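Local coordinates for ABC transporter substrate-binding protein (Rhizobium radiobacter, PDB 6TFX) that binds the opine mannopinic acid as the solute-binding protein of an ABC transporter and probably delivers it for import into the bacterium, at residues A[65-70]-A[129-134]; A[165-170]-A[188-193]; A[194-199]-A[484-489]; A[272-277]-A[315-320]; A[331-336]-A[359-364]. All blocks are in the same frame, centred on the assembly; numbering follows the deposited sequence. Where two conformers were deposited one is given.

In the fold
Along the chain the five contacts open in the order of their numbers, and all but the 484-489 end of contact 3 lie in the family 5 solute-binding range. Contact 1 ties the turn of the hairpin 57-62/68-73, in the four-stranded antiparallel sheet, to the loop after strand 123-128. Contacts 2 and 3, with centres about 10 Å apart, touch each other beside the mixed sheet: Glu488 packs on Tyr189 and Arg191. Contacts 4 and 5, about 18 Å between centres, lie across the chain's centre from contacts 2 and 3, their centres at least 41 Å from those two. Helix 314-323 and strand 330-337 join them in sequence, and contact 3 spans both.

Contact 1. Residues A[65-70]-A[129-134]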
# COMPACT_ATOMS: atom_id res chain seq x y z
N ASP A 65 14.24 27.43 -10.02
CA ASP A 65 14.00 27.18 -8.60
C ASP A 65 13.21 25.92 -8.33
O ASP A 65 12.98 25.58 -7.17
CB ASP A 65 13.39 28.39 -7.87
CG ASP A 65 12.06 28.89 -8.37
OD1 ASP A 65 11.31 28.09 -8.97
OD2 ASP A 65 11.76 30.09 -8.17
N GLN A 66 12.78 25.20 -9.40
CA GLN A 66 12.03 23.94 -9.28
C GLN A 66 10.72 24.10 -8.53
O GLN A 66 10.22 23.16 -7.89
CB GLN A 66 12.89 22.79 -8.69
CG GLN A 66 14.09 22.48 -9.57
CD GLN A 66 14.91 21.42 -8.88
OE1 GLN A 66 15.63 21.68 -7.92
NE2 GLN A 66 14.77 20.20 -9.35
N LEU A 67 10.12 25.29 -8.65
CA LEU A 67 8.80 25.52 -8.07
C LEU A 67 7.71 25.45 -9.14
O LEU A 67 6.53 25.33 -8.80
CB LEU A 67 8.70 26.88 -7.37
CG LEU A 67 9.64 27.12 -6.17
CD1 LEU A 67 9.43 28.51 -5.59
CD2 LEU A 67 9.43 26.09 -5.10
N VAL A 68 8.09 25.57 -10.42
CA VAL A 68 7.10 25.54 -11.50
C VAL A 68 7.51 24.46 -12.47
O VAL A 68 8.60 24.51 -13.04
CB VAL A 68 6.95 26.93 -12.19
CG1 VAL A 68 5.90 26.86 -13.31
CG2 VAL A 68 6.59 28.01 -11.17
N TRP A 69 6.63 23.46 -12.63
CA TRP A 69 6.85 22.31 -13.50
C TRP A 69 5.86 22.33 -14.65
O TRP A 69 4.65 22.49 -14.41
CB TRP A 69 6.69 21.03 -12.70
CG TRP A 69 7.78 20.85 -11.68
CD1 TRP A 69 7.94 21.54 -10.51
CD2 TRP A 69 8.84 19.89 -11.72
NE1 TRP A 69 9.04 21.09 -9.84
CE2 TRP A 69 9.60 20.06 -10.54
CE3 TRP A 69 9.18 18.86 -12.62
CZ2 TRP A 69 10.71 19.25 -10.25
CZ3 TRP A 69 10.29 18.06 -12.33
CH2 TRP A 69 11.04 18.26 -11.16
N THR A 70 6.35 22.14 -15.87
CA THR A 70 5.48 22.16 -17.05
C THR A 70 5.54 20.79 -17.71
O THR A 70 6.63 20.33 -18.06
CB THR A 70 5.88 23.29 -18.01
OG1 THR A 70 5.87 24.53 -17.28
CG2 THR A 70 4.94 23.39 -19.21
N THR A 129 4.46 25.16 -3.50
CA THR A 129 4.68 26.15 -2.43
C THR A 129 6.15 26.13 -1.99
O THR A 129 6.60 27.05 -1.31
CB THR A 129 3.76 25.87 -1.23
OG1 THR A 129 4.16 24.65 -0.60
CG2 THR A 129 2.30 25.81 -1.60
N ARG A 130 6.88 25.05 -2.31
CA ARG A 130 8.30 24.88 -1.96
C ARG A 130 8.84 23.71 -2.79
O ARG A 130 8.05 22.98 -3.38
CB ARG A 130 8.48 24.58 -0.46
CG ARG A 130 7.73 23.33 -0.07
CD ARG A 130 8.24 22.72 1.20
NE ARG A 130 7.39 21.60 1.61
CZ ARG A 130 7.60 20.33 1.28
NH1 ARG A 130 8.61 19.99 0.50
NH2 ARG A 130 6.78 19.38 1.73
N ARG A 131 10.16 23.52 -2.83
CA ARG A 131 10.67 22.38 -3.60
C ARG A 131 10.20 21.06 -3.01
O ARG A 131 10.12 20.91 -1.78
CB ARG A 131 12.19 22.43 -3.69
CG ARG A 131 12.63 23.45 -4.73
CD ARG A 131 14.14 23.64 -4.81
NE ARG A 131 14.66 24.43 -3.68
CZ ARG A 131 14.58 25.76 -3.60
NH1 ARG A 131 13.99 26.47 -4.57
NH2 ARG A 131 15.07 26.39 -2.53
N VAL A 132 9.86 20.11 -3.91
CA VAL A 132 9.37 18.80 -3.51
C VAL A 132 10.26 17.77 -4.22
O VAL A 132 10.02 17.43 -5.39
CB VAL A 132 7.87 18.59 -3.85
CG1 VAL A 132 7.41 17.18 -3.42
CG2 VAL A 132 7.02 19.67 -3.16
N PRO A 133 11.34 17.33 -3.54
CA PRO A 133 12.30 16.42 -4.19
C PRO A 133 11.68 15.19 -4.85
O PRO A 133 12.10 14.81 -5.97
CB PRO A 133 13.28 16.07 -3.06
CG PRO A 133 13.27 17.33 -2.17
CD PRO A 133 11.80 17.74 -2.19
N SER A 134 10.66 14.61 -4.19
CA SER A 134 10.03 13.39 -4.71
C SER A 134 8.75 13.67 -5.51
O SER A 134 7.85 12.82 -5.55
CB SER A 134 9.73 12.44 -3.54
OG SER A 134 8.88 13.07 -2.60
O HOH W 1 10.53 20.70 -6.64
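The guanidinium of Arg131 meets the carbonyl oxygen of Asp65 at its edge and in its plane, and the amide of Gln66 is turned only 13° from that plane although the two side chains cross at about a right angle. Arg131 NH1 donates to Asp65 O over 2.9 Å, nearly straight at 164° and on a lone pair of the carbonyl. A bend at chi3 (-76°) swings NE out of line with the extended start of the chain. CG and CD of Arg131 also pack close to Asp65 O, but the bond is made by NH1 alone. CB of Gln66 rests against Arg131 CG at 4.0 Å. Nearby, CD2 of Leu67 presses on the peptide between Arg130 and Arg131, 3.4 Å from Arg130 C. Water 1 adds a bridge, donating to Gln66 O and accepting from Val132 N. Gln66 O takes a further bond from Trp69 NE1, which approaches from above the carbonyl plane. Asp65 OD1 accepts from Leu67 N at 3.1 Å, closing an Asx turn. The arrangement is that of the turn of a beta hairpin, strands 57-62 and 68-73, held against the loop that follows the next strand, 123-128.

Contact 2. Residues A[165-170]-A[188-193]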
# COMPACT_ATOMS: atom_id res chain seq x y z
N VAL A 165 -13.24 4.42 -15.27
CA VAL A 165 -12.82 4.74 -16.63
C VAL A 165 -11.42 5.27 -16.53
O VAL A 165 -11.20 6.27 -15.85
CB VAL A 165 -13.72 5.80 -17.30
CG1 VAL A 165 -13.21 6.13 -18.71
CG2 VAL A 165 -15.18 5.36 -17.34
N GLY A 166 -10.47 4.59 -17.16
CA GLY A 166 -9.08 5.06 -17.18
C GLY A 166 -8.52 5.07 -18.59
O GLY A 166 -9.28 4.91 -19.55
N PHE A 167 -7.21 5.37 -18.73
CA PHE A 167 -6.57 5.29 -20.05
C PHE A 167 -5.52 4.17 -20.08
O PHE A 167 -4.78 4.03 -21.06
CB PHE A 167 -6.00 6.63 -20.55
CG PHE A 167 -4.92 7.25 -19.71
CD1 PHE A 167 -3.63 6.73 -19.71
CD2 PHE A 167 -5.17 8.41 -18.98
CE1 PHE A 167 -2.63 7.33 -18.94
CE2 PHE A 167 -4.16 9.02 -18.23
CZ PHE A 167 -2.91 8.46 -18.19
N GLY A 168 -5.52 3.35 -19.03
CA GLY A 168 -4.63 2.21 -18.88
C GLY A 168 -4.93 1.10 -19.87
O GLY A 168 -5.90 1.16 -20.66
N PRO A 169 -4.11 0.03 -19.82
CA PRO A 169 -4.23 -1.04 -20.84
C PRO A 169 -5.46 -1.93 -20.72
O PRO A 169 -5.78 -2.61 -21.70
CB PRO A 169 -2.93 -1.84 -20.68
CG PRO A 169 -2.46 -1.55 -19.26
CD PRO A 169 -2.88 -0.12 -19.01
N PHE A 170 -6.11 -1.99 -19.53
CA PHE A 170 -7.28 -2.85 -19.36
C PHE A 170 -8.44 -2.06 -18.82
O PHE A 170 -8.24 -1.16 -18.01
CB PHE A 170 -6.96 -4.05 -18.46
CG PHE A 170 -5.87 -4.92 -19.06
CD1 PHE A 170 -6.17 -5.86 -20.03
CD2 PHE A 170 -4.54 -4.74 -18.69
CE1 PHE A 170 -5.15 -6.61 -20.64
CE2 PHE A 170 -3.52 -5.50 -19.29
CZ PHE A 170 -3.83 -6.41 -20.28
N GLU A 188 -7.43 0.63 -27.86
CA GLU A 188 -6.85 1.91 -28.25
C GLU A 188 -5.73 2.34 -27.32
O GLU A 188 -5.27 3.47 -27.45
CB GLU A 188 -7.92 3.01 -28.30
CG GLU A 188 -8.99 2.79 -29.36
CD GLU A 188 -9.79 4.04 -29.69
OE1 GLU A 188 -10.42 4.61 -28.77
OE2 GLU A 188 -9.78 4.45 -30.87
N TYR A 189 -5.24 1.43 -26.43
CA TYR A 189 -4.16 1.80 -25.50
C TYR A 189 -3.01 2.43 -26.28
O TYR A 189 -2.61 1.90 -27.31
CB TYR A 189 -3.70 0.59 -24.67
CG TYR A 189 -2.68 0.99 -23.63
CD1 TYR A 189 -2.96 1.97 -22.68
CD2 TYR A 189 -1.41 0.41 -23.62
CE1 TYR A 189 -2.01 2.34 -21.72
CE2 TYR A 189 -0.45 0.79 -22.68
CZ TYR A 189 -0.76 1.75 -21.73
OH TYR A 189 0.20 2.14 -20.84
N PHE A 190 -2.54 3.60 -25.84
CA PHE A 190 -1.56 4.38 -26.58
C PHE A 190 -0.22 3.68 -26.87
O PHE A 190 0.45 4.06 -27.83
CB PHE A 190 -1.34 5.74 -25.94
CG PHE A 190 -0.54 5.76 -24.67
CD1 PHE A 190 -1.16 5.59 -23.44
CD2 PHE A 190 0.83 6.02 -24.69
CE1 PHE A 190 -0.42 5.66 -22.25
CE2 PHE A 190 1.56 6.09 -23.50
CZ PHE A 190 0.93 5.91 -22.29
N ARG A 191 0.18 2.66 -26.07
CA ARG A 191 1.46 1.97 -26.31
C ARG A 191 1.27 0.78 -27.22
O ARG A 191 2.24 0.11 -27.57
CB ARG A 191 2.11 1.50 -24.99
CG ARG A 191 2.38 2.61 -24.00
CD ARG A 191 3.08 2.08 -22.75
NE ARG A 191 3.14 3.08 -21.69
CZ ARG A 191 4.14 3.95 -21.53
NH1 ARG A 191 5.19 3.92 -22.34
NH2 ARG A 191 4.10 4.83 -20.55
N GLY A 192 0.02 0.52 -27.60
CA GLY A 192 -0.34 -0.61 -28.45
C GLY A 192 -1.36 -1.49 -27.78
O GLY A 192 -1.44 -1.55 -26.54
N LYS A 193 -2.16 -2.18 -28.58
CA LYS A 193 -3.19 -3.06 -28.05
C LYS A 193 -2.56 -4.22 -27.23
O LYS A 193 -1.63 -4.88 -27.71
CB LYS A 193 -4.03 -3.64 -29.22
CG LYS A 193 -5.23 -4.46 -28.75
CD LYS A 193 -5.97 -5.13 -29.91
CE LYS A 193 -7.29 -5.70 -29.45
NZ LYS A 193 -8.09 -6.22 -30.58
O HOH W 2 -4.94 4.73 -23.71
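Pro169 lies over one face of the Tyr189 ring, its CB 4.0 Å from the ring centroid and 9° off the normal, a CH-pi contact. CD of the same proline reaches the ring farther out, 3.8 Å from Tyr189 CE1. At the ring's edge, in its plane, stands the carbonyl oxygen of Phe167, 3.2 Å from Tyr189 CD1. Next to this, Phe167 CD1 and Phe190 CE1 meet at 4.2 Å. Tyr189 CG is anti to its backbone N (chi1 -176°), on a CB that points toward the other loop. The two loops enter and leave the beta hairpin of strands 170-176 and 180-185; Tyr189 and Phe190 belong to a type I turn from Tyr189 to Gly192, closed by Gly192 N to Tyr189 O. Water 2 donates to Phe167 O at 2.7 Å and accepts a weak bond from Phe190 N. Farther out, Arg191 NE donates to Tyr189 OH over 3.2 Å, with the hydroxyl in the guanidinium plane; Arg191 NH2 is anchored in turn by a salt bridge to Asp55. On the other loop, Gly168 O accepts from the side chains of Asn186 and Gln80.

Contact 3. Residues A[194-199]-A[484-489]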
# COMPACT_ATOMS: atom_id res chain seq x y z
N PRO A 194 -3.06 -4.49 -26.00
CA PRO A 194 -2.50 -5.60 -25.23
C PRO A 194 -2.51 -6.94 -25.95
O PRO A 194 -3.39 -7.21 -26.78
CB PRO A 194 -3.38 -5.63 -23.98
CG PRO A 194 -3.80 -4.20 -23.80
CD PRO A 194 -4.06 -3.74 -25.20
N LYS A 195 -1.53 -7.78 -25.60
CA LYS A 195 -1.44 -9.15 -26.14
C LYS A 195 -2.51 -10.03 -25.50
O LYS A 195 -2.97 -10.98 -26.13
CB LYS A 195 -0.05 -9.72 -25.91
CG LYS A 195 0.97 -9.00 -26.76
CD LYS A 195 2.36 -9.57 -26.53
CE LYS A 195 3.34 -8.76 -27.34
NZ LYS A 195 4.70 -9.36 -27.31
N LEU A 196 -2.92 -9.70 -24.27
CA LEU A 196 -4.01 -10.41 -23.60
C LEU A 196 -5.32 -9.74 -24.01
O LEU A 196 -5.38 -8.51 -24.09
CB LEU A 196 -3.88 -10.33 -22.07
CG LEU A 196 -2.64 -10.95 -21.43
CD1 LEU A 196 -2.64 -10.67 -19.95
CD2 LEU A 196 -2.59 -12.46 -21.66
N SER A 197 -6.36 -10.52 -24.24
CA SER A 197 -7.66 -9.96 -24.60
C SER A 197 -8.54 -9.79 -23.37
O SER A 197 -9.39 -8.90 -23.35
CB SER A 197 -8.36 -10.89 -25.60
OG SER A 197 -8.53 -12.15 -24.98
N LYS A 198 -8.31 -10.62 -22.33
CA LYS A 198 -9.14 -10.60 -21.13
C LYS A 198 -8.39 -11.03 -19.88
O LYS A 198 -7.47 -11.84 -19.96
CB LYS A 198 -10.34 -11.57 -21.35
CG LYS A 198 -11.53 -11.37 -20.41
CD LYS A 198 -12.67 -12.33 -20.74
CE LYS A 198 -12.79 -13.41 -19.69
NZ LYS A 198 -14.08 -14.14 -19.80
N ILE A 199 -8.79 -10.47 -18.74
CA ILE A 199 -8.31 -10.85 -17.42
C ILE A 199 -9.55 -11.23 -16.61
O ILE A 199 -10.49 -10.43 -16.52
CB ILE A 199 -7.51 -9.76 -16.68
CG1 ILE A 199 -6.28 -9.30 -17.51
CG2 ILE A 199 -7.08 -10.23 -15.27
CD1 ILE A 199 -5.68 -7.96 -16.99
N PRO A 484 1.58 -8.35 -8.86
CA PRO A 484 1.97 -8.32 -10.28
C PRO A 484 1.34 -7.15 -11.05
O PRO A 484 0.21 -6.74 -10.78
CB PRO A 484 1.42 -9.64 -10.82
CG PRO A 484 1.34 -10.54 -9.63
CD PRO A 484 0.95 -9.63 -8.50
N LEU A 485 2.09 -6.65 -12.03
CA LEU A 485 1.62 -5.61 -12.92
C LEU A 485 1.39 -6.27 -14.27
O LEU A 485 2.33 -6.79 -14.89
CB LEU A 485 2.66 -4.47 -13.06
CG LEU A 485 2.24 -3.31 -13.97
CD1 LEU A 485 1.13 -2.46 -13.33
CD2 LEU A 485 3.44 -2.45 -14.32
N ILE A 486 0.13 -6.27 -14.71
CA ILE A 486 -0.25 -6.81 -16.01
C ILE A 486 -0.35 -5.60 -16.94
O ILE A 486 -0.99 -4.60 -16.61
CB ILE A 486 -1.56 -7.65 -15.95
CG1 ILE A 486 -1.36 -8.82 -14.95
CG2 ILE A 486 -1.93 -8.16 -17.35
CD1 ILE A 486 -2.61 -9.47 -14.56
N THR A 487 0.35 -5.67 -18.07
CA THR A 487 0.41 -4.56 -19.01
C THR A 487 0.07 -5.05 -20.41
O THR A 487 -0.28 -6.23 -20.61
CB THR A 487 1.82 -3.92 -19.04
OG1 THR A 487 2.71 -4.80 -19.71
CG2 THR A 487 2.37 -3.54 -17.65
N GLU A 488 0.24 -4.17 -21.41
CA GLU A 488 0.05 -4.54 -22.82
C GLU A 488 1.15 -5.54 -23.27
O GLU A 488 1.03 -6.15 -24.33
CB GLU A 488 0.03 -3.27 -23.72
CG GLU A 488 1.40 -2.64 -24.01
CD GLU A 488 2.05 -1.85 -22.89
OE1 GLU A 488 1.47 -1.76 -21.79
OE2 GLU A 488 3.14 -1.29 -23.14
N GLN A 489 2.23 -5.68 -22.48
CA GLN A 489 3.36 -6.56 -22.82
C GLN A 489 3.16 -8.01 -22.32
O GLN A 489 3.84 -8.91 -22.78
CB GLN A 489 4.67 -6.02 -22.20
CG GLN A 489 4.99 -4.54 -22.43
CD GLN A 489 5.80 -3.98 -21.26
OE1 GLN A 489 7.04 -3.98 -21.29
NE2 GLN A 489 5.14 -3.50 -20.18
O HOH W 3 5.61 -8.57 -24.79
O HOH W 4 -0.97 -8.02 -22.67
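The backbones of Pro194 and Glu488 come within 3.7 Å CA to CA, and from there the two segments diverge until Ile199 and Ile486 stand 9.1 Å apart by the same measure. At the close end Lys195 N donates to Glu488 O over 3.3 Å, a long bond whose donor is tilted 33° from the carbonyl plane. The Pro194 ring crosses the Glu488 side chain at about a right angle, with CG 3.9 Å from Glu488 CB. Glu488 CG sits between its backbone N and carbonyl carbon (chi1 77°), and the chain then bends at chi2, its carboxylate leading off toward Tyr189 and Arg191. The extended chain of Lys195 runs past Glu488 O to Gln489, where water 3 accepts from Lys195 NZ and donates to Gln489 O. Water 4 likewise joins Leu196 N to Thr487 O. Where the backbones part, the contact passes to side chains: CG2 of Ile486 touches CD1 of Leu196 at 3.7 Å and CD1 of Ile199 at 3.8 Å, the two isoleucines meeting tip to tip and the leucine crossing at about a right angle. Phe170 and Met8 pack around this apolar group. Thr487 OG1 accepts from Gln489 N at 2.9 Å, forming an ST turn. The whole is a C-terminal loop touching the lead-in to strand 198-203 of the mixed sheet, closest at Pro194 and Glu488.

Contact 4. Residues A[272-277]-A[315-320]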
# COMPACT_ATOMS: atom_id res chain seq x y z
N ALA A 272 5.23 -4.78 24.19
CA ALA A 272 6.40 -4.79 23.30
C ALA A 272 7.41 -5.87 23.73
O ALA A 272 8.07 -6.46 22.87
CB ALA A 272 7.08 -3.43 23.29
N HIS A 273 7.53 -6.12 25.06
CA HIS A 273 8.47 -7.14 25.60
C HIS A 273 7.96 -8.58 25.43
O HIS A 273 8.71 -9.53 25.72
CB HIS A 273 8.83 -6.87 27.07
CG HIS A 273 9.76 -5.72 27.27
ND1 HIS A 273 11.05 -5.74 26.75
CD2 HIS A 273 9.60 -4.58 27.98
CE1 HIS A 273 11.60 -4.59 27.13
NE2 HIS A 273 10.78 -3.87 27.88
N THR A 274 6.69 -8.78 24.99
CA THR A 274 6.24 -10.15 24.83
C THR A 274 5.87 -10.47 23.35
O THR A 274 5.23 -11.49 23.08
CB THR A 274 5.16 -10.52 25.85
OG1 THR A 274 4.90 -11.94 25.74
CG2 THR A 274 3.89 -9.68 25.71
N VAL A 275 6.32 -9.62 22.40
CA VAL A 275 6.19 -9.93 20.98
C VAL A 275 7.60 -10.33 20.55
O VAL A 275 8.60 -9.82 21.09
CB VAL A 275 5.59 -8.82 20.09
CG1 VAL A 275 4.18 -8.44 20.53
CG2 VAL A 275 6.49 -7.60 20.04
N ASN A 276 7.68 -11.21 19.56
CA ASN A 276 9.00 -11.64 19.11
C ASN A 276 9.01 -11.68 17.59
O ASN A 276 8.73 -12.70 16.98
CB ASN A 276 9.37 -12.99 19.74
CG ASN A 276 10.84 -13.29 19.59
OD1 ASN A 276 11.49 -12.91 18.61
ND2 ASN A 276 11.39 -13.99 20.57
N ALA A 277 9.36 -10.55 16.98
CA ALA A 277 9.36 -10.45 15.53
C ALA A 277 10.36 -11.40 14.89
O ALA A 277 10.06 -12.02 13.85
CB ALA A 277 9.64 -9.01 15.12
N ALA A 315 9.15 -12.20 31.09
CA ALA A 315 9.21 -12.09 32.56
C ALA A 315 9.11 -10.57 32.92
O ALA A 315 8.43 -10.19 33.88
CB ALA A 315 10.52 -12.67 33.07
N GLN A 316 9.77 -9.71 32.11
CA GLN A 316 9.71 -8.26 32.31
C GLN A 316 8.28 -7.77 32.02
O GLN A 316 7.76 -6.89 32.74
CB GLN A 316 10.74 -7.54 31.42
CG GLN A 316 10.80 -6.02 31.60
CD GLN A 316 11.29 -5.51 32.97
OE1 GLN A 316 11.66 -6.27 33.88
NE2 GLN A 316 11.27 -4.19 33.14
N SER A 317 7.62 -8.34 30.98
CA SER A 317 6.23 -7.98 30.68
C SER A 317 5.36 -8.18 31.93
O SER A 317 4.62 -7.28 32.32
CB SER A 317 5.71 -8.88 29.57
OG SER A 317 6.44 -8.60 28.39
N LYS A 318 5.46 -9.37 32.57
CA LYS A 318 4.65 -9.66 33.75
C LYS A 318 4.95 -8.69 34.90
O LYS A 318 4.03 -8.25 35.59
CB LYS A 318 4.86 -11.13 34.17
CG LYS A 318 4.25 -12.10 33.18
CD LYS A 318 4.54 -13.57 33.55
CE LYS A 318 3.41 -14.21 34.31
NZ LYS A 318 2.88 -15.41 33.61
N LYS A 319 6.24 -8.35 35.10
CA LYS A 319 6.67 -7.41 36.15
C LYS A 319 6.05 -6.02 35.90
O LYS A 319 5.51 -5.40 36.82
CB LYS A 319 8.20 -7.32 36.19
CG LYS A 319 8.78 -6.37 37.24
CD LYS A 319 10.28 -6.19 37.01
CE LYS A 319 10.90 -5.16 37.92
NZ LYS A 319 12.35 -4.98 37.62
N LEU A 320 6.12 -5.55 34.65
CA LEU A 320 5.54 -4.26 34.27
C LEU A 320 4.02 -4.25 34.46
O LEU A 320 3.48 -3.27 34.96
CB LEU A 320 5.90 -3.93 32.82
CG LEU A 320 7.33 -3.51 32.59
CD1 LEU A 320 7.69 -3.60 31.11
CD2 LEU A 320 7.59 -2.10 33.14
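This is a buried contact in which the turn between helices 265-272 and 277-284 packs against helix 314-323. The type I turn from Ala272 to Val275 directs the side chains of both His273 and Thr274 toward the helix. Between them comes Ser317, its OG 3.2 Å from His273 CB and 3.4 Å from Thr274 CB. That hydroxyl is placed beside its own backbone N by chi1 of -65°, and its hydrogen-bond partner is the carbonyl oxygen of Ala270 in helix 265-272. CD2 of the His273 imidazole meets two side chains one helical turn apart. Gln316 CG lies over one face of the ring, offset toward the rim and 4.1 Å from His273 CD2; its amide is turned almost perpendicular to the ring, at 89°. Leu320 crosses the histidine at about a right angle, with CD1 3.8 Å from the same CD2. The ring's rotation is further set by His273 ND1, which bonds to the backbone oxygen of Asn311 in the loop leading to helix 314-323. The turn also touches helix 340-353, through Val353 against Thr274 and Val275, and strand 454-467, whose Ile455 meets Ala272 and Val275; Leu320 also reaches back to helix 265-272.

Contact 5. Residues A[331-336]-A[359-364]; sequences TVTMVA and TLNLQP
Strands 330-337 and 358-365 are the two parallel partners of a beta-alpha-beta unit; within 331-336 and 359-364 the first bond of their ladder is Val332 N to Thr359 O, beyond which Thr359 also bonds to the backbone of Val330. Asn361 N then returns a bond to Val332 O at 2.8 Å, and the alternation continues with Met334 N to Asn361 O, Gln363 N to Met334 O and Ala336 N to Gln363 O. All six residue pairs are in register, from Thr331 with Thr359 to Ala336 with Pro364, and the short strand axes are turned 32° from one another. On the face carrying Thr333, that threonine and Asn361 lie side by side, and Thr333 OG1 donates to Asn361 OD1 over 2.9 Å in the amide plane, on a lone pair. Helix 340-353 makes the crossover between the strands and covers the opposite face, where Leu362 touches Ala346 and Gln350. On this apolar face Leu360 CG is anti to its backbone N (chi1 -174°). With chi2 at 54°, Leu360 CD1 meets Met334 SD at 3.2 Å, a tight approach, and Val332 CG1 at 3.8 Å. Leu362 CD2 is shared between Met334 CB and Ala336 CB, the latter at 4.3 Å. Met334 also packs on Ile381 and Leu383 of strand 381-386, while the side chain of Ala336 lies about 11 Å from the bound mannopinic acid.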
# COMPACT_ATOMS: atom_id res chain seq x y z
N THR A 331 -6.56 -8.15 29.43
CA THR A 331 -7.33 -8.74 28.34
C THR A 331 -7.68 -7.60 27.40
O THR A 331 -7.97 -6.49 27.86
CB THR A 331 -8.58 -9.45 28.86
OG1 THR A 331 -9.45 -8.49 29.48
CG2 THR A 331 -8.21 -10.55 29.87
N VAL A 332 -7.68 -7.87 26.10
CA VAL A 332 -8.01 -6.82 25.13
C VAL A 332 -8.66 -7.47 23.91
O VAL A 332 -8.25 -8.55 23.50
CB VAL A 332 -6.73 -5.98 24.78
CG1 VAL A 332 -5.52 -6.85 24.46
CG2 VAL A 332 -6.98 -4.95 23.67
N THR A 333 -9.66 -6.80 23.34
CA THR A 333 -10.31 -7.25 22.10
C THR A 333 -9.82 -6.33 20.98
O THR A 333 -9.91 -5.11 21.09
CB THR A 333 -11.83 -7.19 22.22
OG1 THR A 333 -12.28 -8.19 23.15
CG2 THR A 333 -12.54 -7.38 20.87
N MET A 334 -9.33 -6.92 19.90
CA MET A 334 -8.88 -6.20 18.72
C MET A 334 -9.77 -6.59 17.56
O MET A 334 -10.10 -7.77 17.41
CB MET A 334 -7.48 -6.66 18.34
CG MET A 334 -6.40 -5.93 19.02
SD MET A 334 -4.89 -6.80 18.57
CE MET A 334 -4.72 -6.32 16.87
N VAL A 335 -10.11 -5.63 16.71
CA VAL A 335 -10.84 -5.91 15.49
C VAL A 335 -9.73 -6.32 14.51
O VAL A 335 -8.77 -5.57 14.30
CB VAL A 335 -11.63 -4.67 14.99
CG1 VAL A 335 -12.48 -5.04 13.80
CG2 VAL A 335 -12.50 -4.08 16.11
N ALA A 336 -9.85 -7.53 13.96
CA ALA A 336 -8.79 -8.11 13.15
C ALA A 336 -9.24 -8.44 11.74
O ALA A 336 -10.29 -9.05 11.55
CB ALA A 336 -8.25 -9.36 13.83
N THR A 359 -4.14 -11.50 27.18
CA THR A 359 -5.03 -12.42 26.51
C THR A 359 -5.71 -11.60 25.44
O THR A 359 -6.56 -10.75 25.74
CB THR A 359 -6.08 -13.02 27.46
OG1 THR A 359 -5.41 -13.65 28.54
CG2 THR A 359 -6.96 -14.04 26.74
N LEU A 360 -5.31 -11.82 24.20
CA LEU A 360 -5.84 -11.09 23.07
C LEU A 360 -7.04 -11.84 22.50
O LEU A 360 -6.98 -13.05 22.29
CB LEU A 360 -4.70 -10.96 22.03
CG LEU A 360 -4.90 -10.13 20.81
CD1 LEU A 360 -5.36 -8.71 21.15
CD2 LEU A 360 -3.61 -10.12 19.99
N ASN A 361 -8.17 -11.14 22.36
CA ASN A 361 -9.38 -11.68 21.75
C ASN A 361 -9.44 -11.02 20.36
O ASN A 361 -9.37 -9.80 20.24
CB ASN A 361 -10.62 -11.30 22.58
CG ASN A 361 -11.94 -11.60 21.90
OD1 ASN A 361 -12.83 -10.73 21.78
ND2 ASN A 361 -12.11 -12.83 21.44
N LEU A 362 -9.54 -11.84 19.31
CA LEU A 362 -9.56 -11.34 17.95
C LEU A 362 -10.97 -11.37 17.41
O LEU A 362 -11.60 -12.45 17.40
CB LEU A 362 -8.63 -12.19 17.07
CG LEU A 362 -7.17 -12.24 17.53
CD1 LEU A 362 -6.38 -13.21 16.68
CD2 LEU A 362 -6.53 -10.86 17.48
N GLN A 363 -11.51 -10.19 17.04
CA GLN A 363 -12.86 -10.12 16.48
C GLN A 363 -12.67 -10.02 14.96
O GLN A 363 -12.26 -8.96 14.48
CB GLN A 363 -13.68 -8.95 17.08
CG GLN A 363 -15.06 -8.72 16.41
CD GLN A 363 -16.03 -9.88 16.48
OE1 GLN A 363 -16.12 -10.59 17.48
NE2 GLN A 363 -16.81 -10.10 15.42
N PRO A 364 -12.88 -11.13 14.22
CA PRO A 364 -12.60 -11.13 12.77
C PRO A 364 -13.60 -10.35 11.94
O PRO A 364 -14.82 -10.42 12.17
CB PRO A 364 -12.62 -12.63 12.39
CG PRO A 364 -12.67 -13.38 13.68
CD PRO A 364 -13.35 -12.46 14.66